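Local coordinates for protein fructosyl amine: oxygen oxidoreductase (PDB 3DJE) that oxidises fructosyl amines with molecular oxygen, using bound FAD to take the sugar adduct off glycated amino acids, at residues Lys228-Pro233 and Glu344-Arg349; Gly283-Val288 and Met295-Phe300. One frame throughout, in Å; residues are numbered along the deposited sequence.

Contact 1: Lys228-Pro233 and Glu344-Arg349; sequences KNQLRP and EFLIDR
Q230 lays the end of its side chain across the branched tip of L346, and the two side chains cross at about a right angle. The meeting atom on one side is the amide oxygen: Q230 OE1 lies 3.6 Å from L346 CD2 and 3.8 Å from L346 CD1, so it sits against both methyls, while Q230 CD is 4.0 Å from L346 CD2. Q230 reaches this far because CG stands anti to the carbonyl carbon and the chain runs on extended (chi2 174°). L346 answers with CG anti to the backbone N (chi1 178°), pointing its isobutyl group toward Q230; the CA atoms of the two residues are 8.6 Å apart. L231 adds a loose apolar touch, its CD2 4.4 Å from L346 CD2. Strand 346-347 is an outermost strand of the six-stranded, Rossmann-type sheet beside the FAD, hydrogen-bonding through L346 to C360, and residues 228-231 lead into strand 232-242 of the other large sheet; the contact thus joins the two sheets. The side chain of L231 is about 9 Å from the FAD. OE1, the atom against the methyls, also accepts the backbone N-H of N396, and NE2 gives to the carbonyl of F227. With its hydrogen-bonding need met by N396, the amide oxygen can lie against the leucine methyls at van der Waals range with no polar partner in 344-349.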
ATOM      1  N   LYS A 228       5.431 -17.245  11.348  1.00 14.19           N
ATOM      2  CA  LYS A 228       6.841 -17.646  11.410  1.00 15.19           C
ATOM      3  C   LYS A 228       7.799 -16.499  11.006  1.00 15.08           C
ATOM      4  O   LYS A 228       8.728 -16.696  10.216  1.00 15.73           O
ATOM      5  CB  LYS A 228       7.080 -18.888  10.534  1.00 15.51           C
ATOM      6  CG  LYS A 228       6.084 -20.033  10.739  1.00 18.27           C
ATOM      7  CD  LYS A 228       6.171 -20.606  12.141  1.00 23.34           C
ATOM      8  CE  LYS A 228       5.229 -21.783  12.314  1.00 26.72           C
ATOM      9  NZ  LYS A 228       5.124 -22.181  13.743  1.00 29.33           N
ATOM     10  N   ASN A 229       7.533 -15.305  11.533  1.00 15.27           N
ATOM     11  CA  ASN A 229       8.339 -14.104  11.308  1.00 16.17           C
ATOM     12  C   ASN A 229       8.314 -13.589   9.873  1.00 15.17           C
ATOM     13  O   ASN A 229       9.117 -12.736   9.515  1.00 15.95           O
ATOM     14  CB  ASN A 229       9.789 -14.280  11.809  1.00 17.81           C
ATOM     15  CG  ASN A 229       9.850 -14.603  13.297  1.00 20.28           C
ATOM     16  OD1 ASN A 229       9.129 -14.005  14.109  1.00 24.76           O
ATOM     17  ND2 ASN A 229      10.692 -15.563  13.657  1.00 26.40           N
ATOM     18  N   GLN A 230       7.377 -14.076   9.062  1.00 13.90           N
ATOM     19  CA  GLN A 230       7.323 -13.620   7.659  1.00 13.46           C
ATOM     20  C   GLN A 230       6.833 -12.184   7.474  1.00 13.64           C
ATOM     21  O   GLN A 230       7.134 -11.568   6.446  1.00 13.91           O
ATOM     22  CB  GLN A 230       6.477 -14.551   6.800  1.00 12.71           C
ATOM     23  CG  GLN A 230       7.128 -15.881   6.475  1.00 13.07           C
ATOM     24  CD  GLN A 230       6.168 -16.789   5.755  1.00 14.21           C
ATOM     25  OE1 GLN A 230       6.101 -16.788   4.525  1.00 15.72           O
ATOM     26  NE2 GLN A 230       5.393 -17.556   6.518  1.00 15.95           N
ATOM     27  N   LEU A 231       6.086 -11.649   8.441  1.00 13.41           N
ATOM     28  CA  LEU A 231       5.529 -10.292   8.275  1.00 13.30           C
ATOM     29  C   LEU A 231       6.062  -9.296   9.300  1.00 13.56           C
ATOM     30  O   LEU A 231       6.077  -9.598  10.489  1.00 14.09           O
ATOM     31  CB  LEU A 231       3.992 -10.313   8.326  1.00 14.06           C
ATOM     32  CG  LEU A 231       3.221 -11.181   7.316  1.00 14.51           C
ATOM     33  CD1 LEU A 231       1.722 -11.118   7.622  1.00 16.76           C
ATOM     34  CD2 LEU A 231       3.497 -10.710   5.897  1.00 15.71           C
ATOM     35  N   ARG A 232       6.471  -8.113   8.847  1.00 12.81           N
ATOM     36  CA  ARG A 232       6.822  -7.018   9.752  1.00 12.25           C
ATOM     37  C   ARG A 232       5.848  -5.864   9.523  1.00 12.12           C
ATOM     38  O   ARG A 232       6.019  -5.089   8.566  1.00 12.00           O
ATOM     39  CB  ARG A 232       8.261  -6.522   9.518  1.00 12.49           C
ATOM     40  CG  ARG A 232       8.676  -5.431  10.520  1.00 12.83           C
ATOM     41  CD  ARG A 232      10.018  -4.779  10.136  1.00 13.39           C
ATOM     42  NE  ARG A 232       9.907  -3.990   8.906  1.00 12.75           N
ATOM     43  CZ  ARG A 232      10.942  -3.455   8.260  1.00 15.26           C
ATOM     44  NH1 ARG A 232      12.183  -3.647   8.715  1.00 15.06           N
ATOM     45  NH2 ARG A 232      10.750  -2.751   7.139  1.00 12.81           N
ATOM     46  N   PRO A 233       4.824  -5.734  10.387  1.00 11.72           N
ATOM     47  CA  PRO A 233       3.967  -4.549  10.307  1.00 11.75           C
ATOM     48  C   PRO A 233       4.796  -3.278  10.456  1.00 12.38           C
ATOM     49  O   PRO A 233       5.571  -3.147  11.415  1.00 12.75           O
ATOM     50  CB  PRO A 233       2.995  -4.734  11.475  1.00 12.34           C
ATOM     51  CG  PRO A 233       2.927  -6.201  11.661  1.00 11.45           C
ATOM     52  CD  PRO A 233       4.359  -6.660  11.434  1.00 12.30           C
ATOM     53  N   GLU A 344       8.699  -9.394  -1.292  1.00 13.94           N
ATOM     54  CA  GLU A 344       7.836 -10.136  -2.215  1.00 14.20           C
ATOM     55  C   GLU A 344       6.538 -10.543  -1.522  1.00 13.51           C
ATOM     56  O   GLU A 344       6.502 -10.718  -0.303  1.00 14.01           O
ATOM     57  CB  GLU A 344       8.539 -11.377  -2.765  1.00 14.75           C
ATOM     58  CG  GLU A 344       9.869 -11.126  -3.472  1.00 17.49           C
ATOM     59  CD  GLU A 344       9.790 -10.224  -4.724  1.00 23.35           C
ATOM     60  OE1 GLU A 344       8.685  -9.904  -5.236  1.00 23.11           O
ATOM     61  OE2 GLU A 344      10.875  -9.829  -5.210  1.00 24.62           O
ATOM     62  N   PHE A 345       5.474 -10.708  -2.303  1.00 12.51           N
ATOM     63  CA  PHE A 345       4.148 -10.923  -1.725  1.00 12.11           C
ATOM     64  C   PHE A 345       4.015 -12.313  -1.109  1.00 11.98           C
ATOM     65  O   PHE A 345       4.807 -13.225  -1.417  1.00 13.28           O
ATOM     66  CB  PHE A 345       3.055 -10.719  -2.782  1.00 11.85           C
ATOM     67  CG  PHE A 345       3.136  -9.398  -3.491  1.00 11.86           C
ATOM     68  CD1 PHE A 345       3.556  -8.242  -2.812  1.00 11.48           C
ATOM     69  CD2 PHE A 345       2.753  -9.299  -4.823  1.00 14.88           C
ATOM     70  CE1 PHE A 345       3.632  -6.992  -3.457  1.00 14.03           C
ATOM     71  CE2 PHE A 345       2.816  -8.060  -5.490  1.00 15.53           C
ATOM     72  CZ  PHE A 345       3.250  -6.904  -4.806  1.00 15.37           C
ATOM     73  N   LEU A 346       3.023 -12.471  -0.228  1.00 11.71           N
ATOM     74  CA  LEU A 346       2.745 -13.749   0.416  1.00 11.58           C
ATOM     75  C   LEU A 346       1.300 -14.128   0.078  1.00 11.60           C
ATOM     76  O   LEU A 346       0.342 -13.686   0.730  1.00 12.39           O
ATOM     77  CB  LEU A 346       2.962 -13.661   1.939  1.00 11.68           C
ATOM     78  CG  LEU A 346       2.664 -14.921   2.752  1.00 13.81           C
ATOM     79  CD1 LEU A 346       3.240 -16.207   2.123  1.00 15.59           C
ATOM     80  CD2 LEU A 346       3.192 -14.691   4.160  1.00 16.06           C
ATOM     81  N   ILE A 347       1.164 -14.916  -0.990  1.00 11.45           N
ATOM     82  CA  ILE A 347      -0.132 -15.320  -1.527  1.00 12.08           C
ATOM     83  C   ILE A 347      -0.037 -16.812  -1.780  1.00 12.32           C
ATOM     84  O   ILE A 347       0.705 -17.252  -2.665  1.00 13.63           O
ATOM     85  CB  ILE A 347      -0.478 -14.544  -2.838  1.00 12.23           C
ATOM     86  CG1 ILE A 347      -0.649 -13.044  -2.535  1.00 11.67           C
ATOM     87  CG2 ILE A 347      -1.706 -15.147  -3.532  1.00 12.43           C
ATOM     88  CD1 ILE A 347      -0.542 -12.134  -3.769  1.00 12.95           C
ATOM     89  N   ASP A 348      -0.731 -17.595  -0.958  1.00 11.57           N
ATOM     90  CA  ASP A 348      -0.614 -19.044  -1.006  1.00 12.71           C
ATOM     91  C   ASP A 348      -1.699 -19.650  -0.140  1.00 13.06           C
ATOM     92  O   ASP A 348      -2.304 -18.972   0.693  1.00 13.16           O
ATOM     93  CB  ASP A 348       0.755 -19.462  -0.463  1.00 12.58           C
ATOM     94  CG  ASP A 348       1.204 -20.871  -0.922  1.00 13.18           C
ATOM     95  OD1 ASP A 348       0.488 -21.593  -1.661  1.00 14.06           O
ATOM     96  OD2 ASP A 348       2.324 -21.261  -0.525  1.00 15.11           O
ATOM     97  N   ARG A 349      -1.957 -20.932  -0.356  1.00 13.35           N
ATOM     98  CA  ARG A 349      -2.667 -21.724   0.635  1.00 14.99           C
ATOM     99  C   ARG A 349      -1.721 -21.949   1.801  1.00 15.19           C
ATOM    100  O   ARG A 349      -0.502 -22.065   1.607  1.00 15.94           O
ATOM    101  CB  ARG A 349      -3.047 -23.074   0.045  1.00 15.55           C
ATOM    102  CG  ARG A 349      -3.568 -22.948  -1.356  1.00 20.66           C
ATOM    103  CD  ARG A 349      -4.977 -23.355  -1.485  1.00 29.07           C
ATOM    104  NE  ARG A 349      -5.072 -24.638  -2.166  1.00 32.55           N
ATOM    105  CZ  ARG A 349      -5.043 -25.814  -1.546  1.00 36.33           C
ATOM    106  NH1 ARG A 349      -4.921 -25.869  -0.225  1.00 37.92           N
ATOM    107  NH2 ARG A 349      -5.140 -26.939  -2.248  1.00 35.26           N
TER

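Contact 2: Gly283-Val288 and Met295-Phe300; sequences GYTNMV and MMSIPF
T285 meets S297 through its CB, 3.6 Å from S297 OG, while its own hydroxyl turns to D420. At N286 the contact becomes polar. Its backbone N-H points almost straight at S297 OG (2.8 Å, 175°), also a partner of P233. The N286 carbonyl takes I298 N at 2.9 Å, the donor standing well above the carbonyl plane. With CG anti to the backbone N and beside its own carbonyl carbon (chi1 -171°), the N286 side chain reaches the same residue as the carbonyl: ND2 gives a hydrogen bond of 2.9 Å to I298 O, lying in that carbonyl's plane. The same amide meets the F300 ring obliquely at CD2 and CE2, the two planes 67° apart. I298 O itself lies in plane at the edge of that ring, so the ND2 bond and the ring contact occur side by side. N286 interrupts strand 274-289, whose last part forms a beta hairpin with strand 295-297. There selenomethionine M287 forms an antiparallel non-hydrogen-bonded pair with S297; its chain bends at chi2 and brings the selenium (SE) 3.6 Å from S297 N and near CG of M295. V288 follows as the hydrogen-bonded pair of M296: V288 N to M296 O is 2.9 Å, whereas the return bond from M296 N to V288 O is weak at 3.4 Å. On the face shared with M296, V288 CG2 presses tightly on I298 CG1 at 3.5 Å, the two side chains crossing at about a right angle.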
ATOM      1  N   GLY A 283      10.522   3.461   7.533  1.00 13.34           N
ATOM      2  CA  GLY A 283       9.307   3.035   8.230  1.00 13.83           C
ATOM      3  C   GLY A 283       9.402   3.051   9.742  1.00 14.64           C
ATOM      4  O   GLY A 283      10.510   3.062  10.303  1.00 14.48           O
ATOM      5  N   TYR A 284       8.234   3.088  10.389  1.00 14.14           N
ATOM      6  CA  TYR A 284       8.104   2.918  11.848  1.00 14.95           C
ATOM      7  C   TYR A 284       7.519   1.547  12.160  1.00 15.88           C
ATOM      8  O   TYR A 284       6.495   1.154  11.591  1.00 15.26           O
ATOM      9  CB  TYR A 284       7.145   3.947  12.436  1.00 15.00           C
ATOM     10  CG  TYR A 284       7.627   5.364  12.439  1.00 15.24           C
ATOM     11  CD1 TYR A 284       8.334   5.868  13.527  1.00 15.76           C
ATOM     12  CD2 TYR A 284       7.344   6.223  11.373  1.00 16.11           C
ATOM     13  CE1 TYR A 284       8.778   7.176  13.538  1.00 15.25           C
ATOM     14  CE2 TYR A 284       7.771   7.545  11.375  1.00 14.84           C
ATOM     15  CZ  TYR A 284       8.501   8.014  12.463  1.00 16.00           C
ATOM     16  OH  TYR A 284       8.929   9.318  12.481  1.00 17.81           O
ATOM     17  N   THR A 285       8.157   0.824  13.074  1.00 16.26           N
ATOM     18  CA  THR A 285       7.533  -0.348  13.674  1.00 17.48           C
ATOM     19  C   THR A 285       6.891   0.056  15.007  1.00 18.44           C
ATOM     20  O   THR A 285       7.060   1.182  15.471  1.00 18.19           O
ATOM     21  CB  THR A 285       8.554  -1.465  13.932  1.00 17.43           C
ATOM     22  OG1 THR A 285       9.613  -0.937  14.751  1.00 18.44           O
ATOM     23  CG2 THR A 285       9.125  -2.002  12.614  1.00 17.30           C
ATOM     24  N   ASN A 286       6.142  -0.860  15.612  1.00 20.14           N
ATOM     25  CA  ASN A 286       5.639  -0.643  16.966  1.00 22.37           C
ATOM     26  C   ASN A 286       5.856  -1.918  17.765  1.00 24.37           C
ATOM     27  O   ASN A 286       4.912  -2.658  18.046  1.00 23.67           O
ATOM     28  CB  ASN A 286       4.169  -0.230  16.952  1.00 21.80           C
ATOM     29  CG  ASN A 286       3.671   0.227  18.326  1.00 22.52           C
ATOM     30  OD1 ASN A 286       4.346   0.989  19.022  1.00 23.01           O
ATOM     31  ND2 ASN A 286       2.480  -0.224  18.706  1.00 21.29           N
HETATM   32  N   MSE A 287       7.127  -2.158  18.095  1.00 27.59           N
HETATM   33  CA  MSE A 287       7.591  -3.380  18.744  1.00 31.36           C
HETATM   34  C   MSE A 287       7.172  -3.438  20.205  1.00 32.89           C
HETATM   35  O   MSE A 287       7.577  -2.606  21.016  1.00 32.86           O
HETATM   36  CB  MSE A 287       9.119  -3.500  18.641  1.00 32.42           C
HETATM   37  CG  MSE A 287       9.658  -3.623  17.221  1.00 35.56           C
HETATM   38 SE   MSE A 287       8.989  -5.215  16.304  1.00 47.45          SE
HETATM   39  CE  MSE A 287       9.952  -5.077  14.624  1.00 39.10           C
ATOM     40  N   VAL A 288       6.340  -4.422  20.527  1.00 35.09           N
ATOM     41  CA  VAL A 288       5.962  -4.681  21.910  1.00 37.65           C
ATOM     42  C   VAL A 288       6.565  -6.014  22.333  1.00 39.30           C
ATOM     43  O   VAL A 288       6.731  -6.929  21.514  1.00 39.08           O
ATOM     44  CB  VAL A 288       4.417  -4.679  22.128  1.00 37.60           C
ATOM     45  CG1 VAL A 288       3.803  -3.356  21.660  1.00 37.96           C
ATOM     46  CG2 VAL A 288       3.751  -5.869  21.437  1.00 37.98           C
HETATM   47  N   MSE A 295       9.260 -10.792  20.228  1.00 50.87           N
HETATM   48  CA  MSE A 295       9.104  -9.469  19.615  1.00 50.24           C
HETATM   49  C   MSE A 295       8.063  -9.442  18.501  1.00 48.47           C
HETATM   50  O   MSE A 295       8.052 -10.320  17.634  1.00 48.35           O
HETATM   51  CB  MSE A 295      10.452  -8.968  19.082  1.00 51.26           C
HETATM   52  CG  MSE A 295      10.683  -7.479  19.293  1.00 55.05           C
HETATM   53 SE   MSE A 295      10.475  -6.948  21.173  1.00 66.12          SE
HETATM   54  CE  MSE A 295      11.776  -8.156  22.007  1.00 63.31           C
HETATM   55  N   MSE A 296       7.195  -8.431  18.531  1.00 46.09           N
HETATM   56  CA  MSE A 296       6.209  -8.220  17.464  1.00 44.61           C
HETATM   57  C   MSE A 296       5.735  -6.776  17.317  1.00 39.95           C
HETATM   58  O   MSE A 296       5.514  -6.074  18.308  1.00 39.11           O
HETATM   59  CB  MSE A 296       5.005  -9.151  17.627  1.00 44.45           C
HETATM   60  CG  MSE A 296       4.379  -9.137  18.998  1.00 46.83           C
HETATM   61 SE   MSE A 296       2.968 -10.472  19.096  1.00 52.70          SE
HETATM   62  CE  MSE A 296       4.032 -12.117  18.989  1.00 50.68           C
ATOM     63  N   SER A 297       5.575  -6.354  16.062  1.00 35.45           N
ATOM     64  CA  SER A 297       5.118  -5.011  15.736  1.00 30.49           C
ATOM     65  C   SER A 297       3.594  -4.986  15.659  1.00 29.05           C
ATOM     66  O   SER A 297       2.996  -5.748  14.902  1.00 28.43           O
ATOM     67  CB  SER A 297       5.741  -4.535  14.416  1.00 30.04           C
ATOM     68  OG  SER A 297       5.418  -3.181  14.159  1.00 23.46           O
ATOM     69  N   ILE A 298       2.988  -4.100  16.443  1.00 26.71           N
ATOM     70  CA  ILE A 298       1.533  -4.034  16.594  1.00 24.85           C
ATOM     71  C   ILE A 298       0.939  -2.738  16.049  1.00 22.92           C
ATOM     72  O   ILE A 298       1.198  -1.657  16.589  1.00 22.80           O
ATOM     73  CB  ILE A 298       1.109  -4.197  18.075  1.00 25.20           C
ATOM     74  CG1 ILE A 298       1.672  -5.502  18.655  1.00 26.09           C
ATOM     75  CG2 ILE A 298      -0.421  -4.119  18.219  1.00 25.04           C
ATOM     76  CD1 ILE A 298       1.258  -6.774  17.908  1.00 27.36           C
ATOM     77  N   PRO A 299       0.118  -2.843  14.988  1.00 21.07           N
ATOM     78  CA  PRO A 299      -0.427  -1.629  14.394  1.00 19.70           C
ATOM     79  C   PRO A 299      -1.434  -0.928  15.297  1.00 19.02           C
ATOM     80  O   PRO A 299      -2.068  -1.562  16.155  1.00 19.17           O
ATOM     81  CB  PRO A 299      -1.131  -2.120  13.118  1.00 19.46           C
ATOM     82  CG  PRO A 299      -0.879  -3.554  13.019  1.00 19.43           C
ATOM     83  CD  PRO A 299      -0.355  -4.063  14.314  1.00 20.41           C
ATOM     84  N   PHE A 300      -1.565   0.381  15.110  1.00 18.50           N
ATOM     85  CA  PHE A 300      -2.610   1.155  15.757  1.00 17.88           C
ATOM     86  C   PHE A 300      -3.027   2.319  14.868  1.00 17.96           C
ATOM     87  O   PHE A 300      -2.244   2.779  14.031  1.00 17.94           O
ATOM     88  CB  PHE A 300      -2.158   1.660  17.140  1.00 17.13           C
ATOM     89  CG  PHE A 300      -0.960   2.577  17.099  1.00 17.33           C
ATOM     90  CD1 PHE A 300      -1.129   3.961  17.047  1.00 16.78           C
ATOM     91  CD2 PHE A 300       0.330   2.055  17.126  1.00 18.32           C
ATOM     92  CE1 PHE A 300      -0.021   4.824  17.014  1.00 17.22           C
ATOM     93  CE2 PHE A 300       1.447   2.907  17.085  1.00 18.10           C
ATOM     94  CZ  PHE A 300       1.263   4.293  17.028  1.00 18.28           C
TER

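In the fold
The two contacts, their centres about 16 Å apart, meet in one sheet, where strands 232-242 and 274-289 are neighbours. Contact 1 is buried and small, a glutamine amide and a leucine against the methyls of L346, at an outer strand of the Rossmann-type sheet. Contact 2 lies nearer the surface and is local, a hairpin built on backbone and side-chain hydrogen bonds; along the chain it falls inside the loop that contact 1 closes. They touch directly: P233 O is 2.7 Å from S297 OG, a probable hydrogen bond, and R232 CD packs on T285 CG2 at 3.8 Å. Contact 1 joins segments far apart in sequence that belong to different sheets, whereas contact 2 adds a hairpin strand to one sheet.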